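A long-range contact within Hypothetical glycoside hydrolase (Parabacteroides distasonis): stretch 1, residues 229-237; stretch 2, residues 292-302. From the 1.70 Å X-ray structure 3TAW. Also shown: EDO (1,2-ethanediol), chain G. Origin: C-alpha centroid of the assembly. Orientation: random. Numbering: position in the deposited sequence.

Stretch 1 229-237: LLKLFSPRS
Stretch 2 (292-302) NPTKLIGRLDK

This is a side-chain-mediated contact in which two arginines stack on each other, each reaching across to a backbone carbonyl, while leucines and a phenylalanine pack beside them and three waters link the stretches; the two stretches bury 497 Å² between them, both sides summed. The stretches run in the same general direction, with CA of L232 5.9 Å from CA of T294 but CA of R236 10.6 Å from CA of D301, so they diverge, and long side chains bridge the wider end.

Stretch 1 is irregular but mostly extended; L232 (phi/psi -69/-40) interrupts it before F233 (-158/172) and S234 (-144/166). Stretch 2 opens with a type I turn from N292 to K295, closed by K295 N to N292 O at 2.9 Å and braced by T294 OG1 to N292 OD1 at 2.8 Å, then continues as strand 296-299.

At the narrow end, L232 (m, chi2 60°) lays CD2 3.9 Å from T294 CA. Water 1 donates to both L232 O (2.7 Å) and T294 O (2.6 Å), joining two acceptors that could not bond directly. L296 (t, chi2 72°) points toward stretch 1, and F233 (chi1 69°, chi2 87°) brings CD2 to 4.0 Å from its CD1; an aromatic ring suits this place, meeting a leucine methyl and, through CD1, a flat guanidinium.

That guanidinium belongs to R299, fully extended, all four chi angles near 180°. Its flatness suits a layered site: F233 CD1 lies 3.4 Å from R299 CZ over one face, and R236 covers the opposite face, centres 3.8 Å apart and planes at 13°. At its edge, R299 NH2 donates to S234 O (2.8 Å, 169°). R236, p at chi1 and extended beyond, donates from NH2 to L300 O (2.9 Å, 153°). Stacking leaves the guanidinium edges free for such bonds despite the like charges. Water 3 accepts from R236 NH1 (2.9 Å) and donates to R299 O (2.7 Å) and D301 OD1 (2.5 Å); water 2 accepts from S234 N (2.9 Å) and R299 NH1 (3.0 Å).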

# COMPACT_ATOMS: atom_id res chain seq x y z
N LEU A 229 -0.14 -21.32 -3.11
CA LEU A 229 -0.53 -19.98 -3.60
C LEU A 229 -0.22 -19.83 -5.09
O LEU A 229 0.90 -20.12 -5.54
CB LEU A 229 0.16 -18.88 -2.83
CG LEU A 229 -0.21 -18.73 -1.36
CD1 LEU A 229 0.74 -17.75 -0.67
CD2 LEU A 229 -1.69 -18.30 -1.18
N LEU A 230 -1.21 -19.39 -5.85
CA LEU A 230 -1.07 -19.14 -7.26
C LEU A 230 -0.28 -17.84 -7.49
O LEU A 230 -0.66 -16.77 -6.98
CB LEU A 230 -2.45 -19.02 -7.90
CG LEU A 230 -2.48 -18.98 -9.41
CD1 LEU A 230 -2.18 -20.41 -10.01
CD2 LEU A 230 -3.81 -18.37 -9.90
N LYS A 231 0.78 -17.93 -8.29
CA LYS A 231 1.59 -16.77 -8.62
C LYS A 231 1.13 -16.16 -9.93
O LYS A 231 1.36 -16.72 -10.99
CB LYS A 231 3.07 -17.17 -8.71
CG LYS A 231 3.67 -17.61 -7.38
CD LYS A 231 5.05 -18.23 -7.61
CE LYS A 231 5.52 -19.04 -6.42
NZ LYS A 231 6.80 -19.75 -6.74
N LEU A 232 0.46 -15.00 -9.87
CA LEU A 232 0.02 -14.32 -11.10
C LEU A 232 1.19 -13.77 -11.91
O LEU A 232 1.20 -13.83 -13.15
CB LEU A 232 -0.95 -13.18 -10.74
CG LEU A 232 -2.40 -13.61 -10.49
CD1 LEU A 232 -2.56 -14.61 -9.37
CD2 LEU A 232 -3.28 -12.35 -10.23
N PHE A 233 2.17 -13.23 -11.21
CA PHE A 233 3.48 -12.98 -11.79
C PHE A 233 4.51 -12.88 -10.68
O PHE A 233 4.18 -12.96 -9.48
CB PHE A 233 3.52 -11.81 -12.79
CG PHE A 233 3.34 -10.41 -12.21
CD1 PHE A 233 4.42 -9.68 -11.72
CD2 PHE A 233 2.10 -9.79 -12.26
CE1 PHE A 233 4.26 -8.38 -11.26
CE2 PHE A 233 1.94 -8.48 -11.78
CZ PHE A 233 3.00 -7.78 -11.28
N SER A 234 5.77 -12.82 -11.09
CA SER A 234 6.88 -13.00 -10.17
C SER A 234 8.04 -12.10 -10.57
O SER A 234 8.09 -11.57 -11.70
CB SER A 234 7.36 -14.45 -10.23
OG SER A 234 6.35 -15.38 -9.90
N PRO A 235 9.00 -11.93 -9.66
CA PRO A 235 10.22 -11.24 -10.02
C PRO A 235 10.92 -11.89 -11.21
O PRO A 235 10.80 -13.09 -11.40
CB PRO A 235 11.07 -11.36 -8.75
CG PRO A 235 10.06 -11.52 -7.64
CD PRO A 235 9.01 -12.37 -8.25
N ARG A 236 11.59 -11.08 -12.00
CA ARG A 236 12.10 -11.53 -13.29
C ARG A 236 13.52 -11.04 -13.56
O ARG A 236 13.85 -9.87 -13.34
CB ARG A 236 11.16 -11.11 -14.40
CG ARG A 236 10.87 -9.67 -14.41
CD ARG A 236 9.96 -9.21 -15.51
NE ARG A 236 9.72 -7.78 -15.31
CZ ARG A 236 9.13 -6.95 -16.16
NH1 ARG A 236 8.64 -7.38 -17.34
NH2 ARG A 236 9.00 -5.68 -15.81
N SER A 237 14.34 -11.95 -14.08
CA SER A 237 15.72 -11.65 -14.34
C SER A 237 15.83 -10.53 -15.36
O SER A 237 15.14 -10.55 -16.38
CB SER A 237 16.40 -12.91 -14.90
OG SER A 237 17.64 -12.59 -15.53
N ASN A 292 -10.96 -12.27 -16.94
CA ASN A 292 -10.06 -13.17 -16.22
C ASN A 292 -8.98 -12.35 -15.51
O ASN A 292 -7.92 -12.08 -16.10
CB ASN A 292 -9.42 -14.17 -17.19
CG ASN A 292 -8.48 -15.14 -16.49
OD1 ASN A 292 -8.23 -15.02 -15.29
ND2 ASN A 292 -7.94 -16.14 -17.25
N PRO A 293 -9.22 -11.96 -14.25
CA PRO A 293 -8.32 -11.05 -13.58
C PRO A 293 -6.97 -11.67 -13.17
O PRO A 293 -6.15 -10.97 -12.61
CB PRO A 293 -9.12 -10.61 -12.34
CG PRO A 293 -10.02 -11.79 -12.08
CD PRO A 293 -10.40 -12.28 -13.41
N THR A 294 -6.75 -12.95 -13.45
CA THR A 294 -5.43 -13.56 -13.27
C THR A 294 -4.61 -13.56 -14.58
O THR A 294 -3.44 -13.95 -14.59
CB THR A 294 -5.53 -15.01 -12.75
OG1 THR A 294 -6.15 -15.87 -13.70
CG2 THR A 294 -6.27 -15.06 -11.40
N LYS A 295 -5.26 -13.18 -15.69
CA LYS A 295 -4.59 -13.14 -16.98
C LYS A 295 -3.81 -11.84 -17.15
O LYS A 295 -4.39 -10.76 -17.23
CB LYS A 295 -5.59 -13.31 -18.11
CG LYS A 295 -4.96 -13.33 -19.52
CD LYS A 295 -6.02 -13.26 -20.61
CE LYS A 295 -5.41 -13.28 -22.01
NZ LYS A 295 -6.45 -13.25 -23.10
N LEU A 296 -2.48 -11.95 -17.16
CA LEU A 296 -1.62 -10.78 -17.29
C LEU A 296 -1.52 -10.42 -18.76
O LEU A 296 -1.13 -11.26 -19.60
CB LEU A 296 -0.24 -11.09 -16.73
CG LEU A 296 0.79 -9.98 -16.77
CD1 LEU A 296 0.46 -8.89 -15.74
CD2 LEU A 296 2.19 -10.56 -16.47
N ILE A 297 -1.91 -9.18 -19.09
CA ILE A 297 -1.91 -8.71 -20.47
C ILE A 297 -1.05 -7.47 -20.72
O ILE A 297 -0.98 -6.95 -21.85
CB ILE A 297 -3.34 -8.43 -20.96
CG1 ILE A 297 -4.03 -7.37 -20.10
CG2 ILE A 297 -4.19 -9.71 -20.96
CD1 ILE A 297 -5.39 -6.94 -20.70
N GLY A 298 -0.38 -6.99 -19.68
CA GLY A 298 0.56 -5.89 -19.82
C GLY A 298 1.45 -5.78 -18.60
O GLY A 298 1.06 -6.17 -17.52
N ARG A 299 2.67 -5.28 -18.82
CA ARG A 299 3.63 -5.05 -17.73
C ARG A 299 4.72 -4.11 -18.22
O ARG A 299 5.31 -4.35 -19.29
CB ARG A 299 4.25 -6.38 -17.32
CG ARG A 299 5.12 -6.37 -16.09
CD ARG A 299 5.50 -7.81 -15.76
NE ARG A 299 6.34 -7.94 -14.57
CZ ARG A 299 6.76 -9.09 -14.06
NH1 ARG A 299 6.42 -10.25 -14.63
NH2 ARG A 299 7.51 -9.11 -12.96
N LEU A 300 5.01 -3.04 -17.47
CA LEU A 300 6.00 -2.06 -17.93
C LEU A 300 7.39 -2.68 -17.85
O LEU A 300 7.72 -3.31 -16.85
CB LEU A 300 5.97 -0.79 -17.08
CG LEU A 300 4.66 -0.01 -17.11
CD1 LEU A 300 4.81 1.25 -16.22
CD2 LEU A 300 4.28 0.35 -18.53
N ASP A 301 8.18 -2.48 -18.91
CA ASP A 301 9.58 -2.93 -18.95
C ASP A 301 10.48 -2.13 -18.02
O ASP A 301 11.51 -2.64 -17.56
CB ASP A 301 10.17 -2.71 -20.35
CG ASP A 301 9.63 -3.65 -21.40
OD1 ASP A 301 9.18 -4.77 -21.11
OD2 ASP A 301 9.73 -3.24 -22.58
N LYS A 302 10.14 -0.86 -17.82
CA LYS A 302 10.93 0.05 -16.99
C LYS A 302 10.00 0.75 -16.00
O LYS A 302 8.81 0.92 -16.28
CB LYS A 302 11.60 1.11 -17.86
CG LYS A 302 12.62 0.55 -18.85
CD LYS A 302 13.26 1.65 -19.65
CE LYS A 302 13.96 1.06 -20.86
NZ LYS A 302 14.79 2.07 -21.58
C1 EDO G . 14.66 -16.33 -13.81
O1 EDO G . 15.72 -15.58 -13.19
C2 EDO G . 13.35 -15.61 -13.59
O2 EDO G . 13.39 -14.45 -14.41
O HOH W 1 -0.92 -14.64 -14.68
O HOH W 2 6.66 -13.15 -13.88
O HOH W 3 7.54 -5.81 -19.47